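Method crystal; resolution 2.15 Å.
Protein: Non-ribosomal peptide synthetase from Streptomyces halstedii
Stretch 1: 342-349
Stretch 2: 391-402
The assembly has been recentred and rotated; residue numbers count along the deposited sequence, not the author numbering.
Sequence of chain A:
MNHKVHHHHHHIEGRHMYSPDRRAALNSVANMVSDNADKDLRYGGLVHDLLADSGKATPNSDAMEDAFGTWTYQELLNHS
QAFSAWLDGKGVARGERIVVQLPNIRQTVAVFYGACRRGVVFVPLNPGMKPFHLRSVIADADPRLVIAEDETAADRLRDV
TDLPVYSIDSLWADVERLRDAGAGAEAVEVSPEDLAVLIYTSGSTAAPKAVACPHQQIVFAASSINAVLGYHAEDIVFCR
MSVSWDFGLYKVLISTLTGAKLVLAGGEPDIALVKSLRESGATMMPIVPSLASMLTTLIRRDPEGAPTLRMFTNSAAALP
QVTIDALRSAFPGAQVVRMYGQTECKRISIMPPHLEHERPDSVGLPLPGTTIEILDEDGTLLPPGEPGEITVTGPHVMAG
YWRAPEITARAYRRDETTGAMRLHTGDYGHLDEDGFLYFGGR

Stretch 1 342-349: QTECKRIS
Stretch 2 391-402: TVTGPHVMAGYW

Stretch 1 is mostly loop. Q342 is extended (phi/psi -136/158), T343 and E344 form a short 3-10 segment (-58/-32 and -59/-20), and C345 follows at -144/24. Its turns are tied by C345 N to Q342 O (3.2 Å), K346 N to T343 O (3.2 Å) and R347 N to C345 O (2.7 Å). K346 has a positive phi (65/-61), R347 is extended (-154/151), and I348 lies at -111/-49.

Stretch 2 opens with the end of a strand, T391 to T393, then makes a type I turn from G394 to V397, closed by V397 N to G394 O at 3.1 Å. G394 (150/-177) and G400 (108/-170) take backbone angles at which a CB would jam against the preceding carbonyl oxygen, so glycine suits both. P395 (-78/9) and H396 (-106/-16) fill the turn's central positions; V397 (-63/120) and M398 (-77/179) lead out of it, and Y401 is extended (-96/146). In register, C345 CA lies 4.3 Å from V397 CA, and I348 CA 7.4 Å from V392 CA.

One backbone hydrogen bond joins the stretches, M398 N to E344 O at 3.0 Å and 160°. Close by, C345 CA approaches H396 O at 3.4 Å in a CA-H...O contact. The chains are close here, and the small cysteine side chain fits, its CB 3.9 Å from V397 CA.

C345 (chi1 p) sets its CB over one face of the H396 ring, 4.2 Å from the centroid, while SG lies obliquely at 4.6 Å from that centroid. H396 (chi1 p, chi2 -28°) points toward stretch 1 and brings CD2 within 3.2 Å of R347 O, near the ring plane. Its NE2 reaches a water at 3.1 Å, and that water donates to I348 O at 2.7 Å. A flat ring with polar edge atoms thus serves both packing and bridging. The CA-to-CB bond of R347 points away; its backbone O meets the histidine.

V392 (chi1 t) points toward stretch 1 and supplies two compact methyls: CG1 is 4.3 Å from C345 SG, and CG2 is 4.1 Å from CG1 of I348 (m, t). These buried apolar groups need no polar partners. M398 (m, m, t) places CG 4.1 Å from T343 O and CE 4.3 Å from K346 CB.

E344 (m, p, chi3 -12°) starts sideways but brings its carboxylate to Y401 (m, chi2 -67°). Y401 OH donates to E344 OE2 in a very short hydrogen bond of 2.4 Å, joining a long acidic side chain to a phenol at its ring edge. The interface buries 421 Å² in total.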

ATOM      1  N   GLN A 342      -7.378   7.274   5.221  1.00 29.79           N
ATOM      2  CA  GLN A 342      -8.436   6.463   4.608  1.00 32.71           C
ATOM      3  C   GLN A 342      -7.905   6.050   3.276  1.00 29.80           C
ATOM      4  O   GLN A 342      -7.127   6.791   2.679  1.00 34.20           O
ATOM      5  CB  GLN A 342      -9.702   7.304   4.299  1.00 32.76           C
ATOM      6  CG  GLN A 342     -10.585   7.618   5.496  1.00 37.79           C
ATOM      7  CD  GLN A 342     -11.853   8.398   5.124  1.00 39.07           C
ATOM      8  OE1 GLN A 342     -12.019   8.915   4.014  1.00 45.94           O
ATOM      9  NE2 GLN A 342     -12.767   8.428   6.035  1.00 40.74           N
ATOM     10  N   THR A 343      -8.470   4.974   2.740  1.00 28.32           N
ATOM     11  CA  THR A 343      -8.161   4.513   1.407  1.00 28.13           C
ATOM     12  C   THR A 343      -8.427   5.535   0.303  1.00 30.23           C
ATOM     13  O   THR A 343      -7.615   5.682  -0.636  1.00 30.01           O
ATOM     14  CB  THR A 343      -8.935   3.218   1.129  1.00 28.72           C
ATOM     15  OG1 THR A 343      -8.618   2.255   2.129  1.00 27.09           O
ATOM     16  CG2 THR A 343      -8.509   2.665  -0.186  1.00 28.05           C
ATOM     17  N   GLU A 344      -9.448   6.372   0.513  1.00 31.06           N
ATOM     18  CA  GLU A 344      -9.852   7.399  -0.442  1.00 31.35           C
ATOM     19  C   GLU A 344      -8.770   8.422  -0.791  1.00 29.58           C
ATOM     20  O   GLU A 344      -8.801   9.059  -1.888  1.00 29.04           O
ATOM     21  CB  GLU A 344     -11.117   8.111   0.091  1.00 34.77           C
ATOM     22  CG  GLU A 344     -12.419   7.329  -0.039  1.00 34.42           C
ATOM     23  CD  GLU A 344     -12.645   6.242   1.028  1.00 36.09           C
ATOM     24  OE1 GLU A 344     -11.742   5.854   1.810  1.00 34.38           O
ATOM     25  OE2 GLU A 344     -13.760   5.704   1.034  1.00 39.34           O
ATOM     26  N   CYS A 345      -7.758   8.546   0.061  1.00 29.44           N
ATOM     27  CA  CYS A 345      -6.575   9.365  -0.294  1.00 27.75           C
ATOM     28  C   CYS A 345      -5.230   8.803   0.217  1.00 27.11           C
ATOM     29  O   CYS A 345      -4.259   9.517   0.408  1.00 28.83           O
ATOM     30  CB  CYS A 345      -6.802  10.760   0.266  1.00 27.94           C
ATOM     31  SG  CYS A 345      -6.809  10.882   2.031  1.00 29.64           S
ATOM     32  N   LYS A 346      -5.199   7.507   0.455  1.00 27.64           N
ATOM     33  CA  LYS A 346      -4.113   6.768   1.099  1.00 25.78           C
ATOM     34  C   LYS A 346      -3.887   7.135   2.527  1.00 25.32           C
ATOM     35  O   LYS A 346      -3.949   6.247   3.395  1.00 25.37           O
ATOM     36  CB  LYS A 346      -2.819   6.840   0.313  1.00 26.10           C
ATOM     37  CG  LYS A 346      -1.660   6.135   0.959  1.00 26.08           C
ATOM     38  CD  LYS A 346      -1.906   4.762   1.579  1.00 27.62           C
ATOM     39  CE  LYS A 346      -0.613   4.240   2.244  1.00 26.53           C
ATOM     40  NZ  LYS A 346      -0.660   2.846   2.813  1.00 28.13           N
ATOM     41  N   ARG A 347      -3.544   8.400   2.798  1.00 25.30           N
ATOM     42  CA  ARG A 347      -3.206   8.804   4.141  1.00 23.62           C
ATOM     43  C   ARG A 347      -3.467  10.278   4.351  1.00 23.55           C
ATOM     44  O   ARG A 347      -3.398  11.090   3.405  1.00 26.64           O
ATOM     45  CB  ARG A 347      -1.765   8.383   4.494  1.00 23.33           C
ATOM     46  CG  ARG A 347      -1.460   8.512   5.945  1.00 23.42           C
ATOM     47  CD  ARG A 347      -0.261   7.712   6.427  1.00 23.92           C
ATOM     48  NE  ARG A 347      -0.534   6.288   6.353  1.00 24.81           N
ATOM     49  CZ  ARG A 347       0.346   5.376   5.948  1.00 28.52           C
ATOM     50  NH1 ARG A 347       1.606   5.738   5.646  1.00 29.25           N
ATOM     51  NH2 ARG A 347       0.016   4.094   5.939  1.00 28.35           N
ATOM     52  N   ILE A 348      -3.778  10.630   5.569  1.00 23.19           N
ATOM     53  CA  ILE A 348      -4.198  11.994   5.861  1.00 25.60           C
ATOM     54  C   ILE A 348      -3.197  12.761   6.682  1.00 24.93           C
ATOM     55  O   ILE A 348      -2.905  13.940   6.366  1.00 27.27           O
ATOM     56  CB  ILE A 348      -5.547  11.999   6.601  1.00 25.51           C
ATOM     57  CG1 ILE A 348      -6.544  11.521   5.554  1.00 27.29           C
ATOM     58  CG2 ILE A 348      -5.881  13.395   7.115  1.00 26.17           C
ATOM     59  CD1 ILE A 348      -7.951  11.164   5.963  1.00 27.90           C
ATOM     60  N   SER A 349      -2.740  12.148   7.759  1.00 23.96           N
ATOM     61  CA  SER A 349      -1.863  12.822   8.681  1.00 23.80           C
ATOM     62  C   SER A 349      -0.856  11.846   9.203  1.00 24.51           C
ATOM     63  O   SER A 349      -1.122  10.604   9.276  1.00 25.41           O
ATOM     64  CB  SER A 349      -2.624  13.407   9.867  1.00 24.92           C
ATOM     65  OG  SER A 349      -3.146  12.341  10.705  1.00 26.02           O
ATOM     66  N   THR A 391     -11.903  17.230   6.404  1.00 32.31           N
ATOM     67  CA  THR A 391     -11.905  17.178   4.948  1.00 34.46           C
ATOM     68  C   THR A 391     -10.466  17.357   4.503  1.00 33.42           C
ATOM     69  O   THR A 391      -9.654  17.862   5.263  1.00 31.43           O
ATOM     70  CB  THR A 391     -12.834  18.187   4.242  1.00 36.07           C
ATOM     71  OG1 THR A 391     -12.242  19.499   4.237  1.00 39.99           O
ATOM     72  CG2 THR A 391     -14.194  18.211   4.912  1.00 35.65           C
ATOM     73  N   VAL A 392     -10.192  16.937   3.264  1.00 34.45           N
ATOM     74  CA  VAL A 392      -8.855  16.829   2.732  1.00 35.25           C
ATOM     75  C   VAL A 392      -8.794  17.262   1.278  1.00 35.47           C
ATOM     76  O   VAL A 392      -9.646  16.894   0.464  1.00 39.04           O
ATOM     77  CB  VAL A 392      -8.423  15.369   2.782  1.00 36.50           C
ATOM     78  CG1 VAL A 392      -7.079  15.176   2.125  1.00 33.91           C
ATOM     79  CG2 VAL A 392      -8.410  14.889   4.228  1.00 37.35           C
ATOM     80  N   THR A 393      -7.745  17.968   0.941  1.00 33.55           N
ATOM     81  CA  THR A 393      -7.509  18.382  -0.422  1.00 35.68           C
ATOM     82  C   THR A 393      -6.042  18.125  -0.822  1.00 33.30           C
ATOM     83  O   THR A 393      -5.146  18.330  -0.039  1.00 32.57           O
ATOM     84  CB  THR A 393      -7.886  19.881  -0.496  1.00 37.86           C
ATOM     85  OG1 THR A 393      -9.309  19.984  -0.360  1.00 41.24           O
ATOM     86  CG2 THR A 393      -7.475  20.470  -1.790  1.00 39.89           C
ATOM     87  N   GLY A 394      -5.787  17.678  -2.038  1.00 33.10           N
ATOM     88  CA  GLY A 394      -4.425  17.581  -2.484  1.00 32.46           C
ATOM     89  C   GLY A 394      -4.169  16.493  -3.485  1.00 32.02           C
ATOM     90  O   GLY A 394      -5.095  15.795  -3.918  1.00 31.56           O
ATOM     91  N   PRO A 395      -2.909  16.347  -3.869  1.00 30.71           N
ATOM     92  CA  PRO A 395      -2.547  15.500  -4.991  1.00 32.50           C
ATOM     93  C   PRO A 395      -2.542  14.019  -4.668  1.00 32.52           C
ATOM     94  O   PRO A 395      -2.089  13.231  -5.462  1.00 34.62           O
ATOM     95  CB  PRO A 395      -1.122  15.970  -5.366  1.00 32.75           C
ATOM     96  CG  PRO A 395      -0.929  17.274  -4.647  1.00 31.92           C
ATOM     97  CD  PRO A 395      -1.777  17.169  -3.411  1.00 31.44           C
ATOM     98  N   HIS A 396      -3.032  13.663  -3.495  1.00 32.63           N
ATOM     99  CA  HIS A 396      -3.180  12.271  -3.031  1.00 29.79           C
ATOM    100  C   HIS A 396      -4.648  11.852  -3.068  1.00 30.97           C
ATOM    101  O   HIS A 396      -4.947  10.665  -2.937  1.00 25.87           O
ATOM    102  CB  HIS A 396      -2.652  12.108  -1.613  1.00 27.79           C
ATOM    103  CG  HIS A 396      -3.308  12.989  -0.596  1.00 28.39           C
ATOM    104  ND1 HIS A 396      -3.875  14.224  -0.883  1.00 29.86           N
ATOM    105  CD2 HIS A 396      -3.416  12.842   0.742  1.00 28.75           C
ATOM    106  CE1 HIS A 396      -4.336  14.767   0.226  1.00 28.53           C
ATOM    107  NE2 HIS A 396      -4.065  13.953   1.228  1.00 29.65           N
ATOM    108  N   VAL A 397      -5.559  12.842  -3.163  1.00 32.86           N
ATOM    109  CA  VAL A 397      -6.983  12.534  -3.202  1.00 33.58           C
ATOM    110  C   VAL A 397      -7.215  11.724  -4.454  1.00 33.96           C
ATOM    111  O   VAL A 397      -6.933  12.210  -5.533  1.00 33.47           O
ATOM    112  CB  VAL A 397      -7.839  13.779  -3.284  1.00 35.61           C
ATOM    113  CG1 VAL A 397      -9.301  13.335  -3.563  1.00 35.47           C
ATOM    114  CG2 VAL A 397      -7.723  14.578  -1.984  1.00 34.27           C
ATOM    115  N   MET A 398      -7.712  10.502  -4.304  1.00 31.79           N
ATOM    116  CA  MET A 398      -7.792   9.547  -5.400  1.00 33.65           C
ATOM    117  C   MET A 398      -8.964   9.906  -6.297  1.00 34.60           C
ATOM    118  O   MET A 398      -9.653  10.871  -6.035  1.00 38.37           O
ATOM    119  CB  MET A 398      -7.937   8.104  -4.839  1.00 33.20           C
ATOM    120  CG  MET A 398      -6.694   7.634  -4.070  1.00 32.05           C
ATOM    121  SD  MET A 398      -5.238   7.439  -5.146  1.00 32.21           S
ATOM    122  CE  MET A 398      -4.015   7.465  -3.802  1.00 33.42           C
ATOM    123  N   ALA A 399      -9.166   9.144  -7.355  1.00 33.58           N
ATOM    124  CA  ALA A 399     -10.098   9.502  -8.396  1.00 37.56           C
ATOM    125  C   ALA A 399     -11.584   9.187  -8.125  1.00 39.05           C
ATOM    126  O   ALA A 399     -12.333   9.352  -9.030  1.00 49.70           O
ATOM    127  CB  ALA A 399      -9.700   8.815  -9.684  1.00 37.92           C
ATOM    128  N   GLY A 400     -11.999   8.748  -6.942  1.00 36.07           N
ATOM    129  CA  GLY A 400     -13.366   8.318  -6.719  1.00 37.68           C
ATOM    130  C   GLY A 400     -13.414   6.797  -6.565  1.00 41.47           C
ATOM    131  O   GLY A 400     -12.369   6.145  -6.433  1.00 36.31           O
ATOM    132  N   TYR A 401     -14.636   6.249  -6.559  1.00 40.96           N
ATOM    133  CA  TYR A 401     -14.864   4.833  -6.507  1.00 39.96           C
ATOM    134  C   TYR A 401     -15.073   4.299  -7.909  1.00 42.15           C
ATOM    135  O   TYR A 401     -15.642   4.982  -8.745  1.00 48.41           O
ATOM    136  CB  TYR A 401     -16.081   4.522  -5.637  1.00 42.21           C
ATOM    137  CG  TYR A 401     -15.953   5.075  -4.235  1.00 40.88           C
ATOM    138  CD1 TYR A 401     -15.001   4.571  -3.357  1.00 41.08           C
ATOM    139  CD2 TYR A 401     -16.751   6.117  -3.801  1.00 40.73           C
ATOM    140  CE1 TYR A 401     -14.871   5.072  -2.069  1.00 39.90           C
ATOM    141  CE2 TYR A 401     -16.637   6.631  -2.513  1.00 40.85           C
ATOM    142  CZ  TYR A 401     -15.693   6.102  -1.645  1.00 40.18           C
ATOM    143  OH  TYR A 401     -15.544   6.633  -0.360  1.00 40.77           O
ATOM    144  N   TRP A 402     -14.626   3.082  -8.175  1.00 39.78           N
ATOM    145  CA  TRP A 402     -14.704   2.532  -9.507  1.00 40.50           C
ATOM    146  C   TRP A 402     -16.195   2.351  -9.951  1.00 44.41           C
ATOM    147  O   TRP A 402     -16.961   1.658  -9.279  1.00 39.57           O
ATOM    148  CB  TRP A 402     -13.963   1.210  -9.503  1.00 39.47           C
ATOM    149  CG  TRP A 402     -14.105   0.363 -10.711  1.00 39.29           C
ATOM    150  CD1 TRP A 402     -14.741  -0.839 -10.785  1.00 37.82           C
ATOM    151  CD2 TRP A 402     -13.592   0.629 -12.006  1.00 41.36           C
ATOM    152  NE1 TRP A 402     -14.626  -1.367 -12.046  1.00 38.70           N
ATOM    153  CE2 TRP A 402     -13.959  -0.462 -12.829  1.00 41.10           C
ATOM    154  CE3 TRP A 402     -12.825   1.665 -12.556  1.00 41.04           C
ATOM    155  CZ2 TRP A 402     -13.603  -0.545 -14.170  1.00 43.38           C
ATOM    156  CZ3 TRP A 402     -12.479   1.594 -13.924  1.00 43.54           C
ATOM    157  CH2 TRP A 402     -12.878   0.491 -14.709  1.00 45.59           C
TER
HETATM  158  O   HOH W   1      -3.787  15.167   4.074  1.00 25.53           O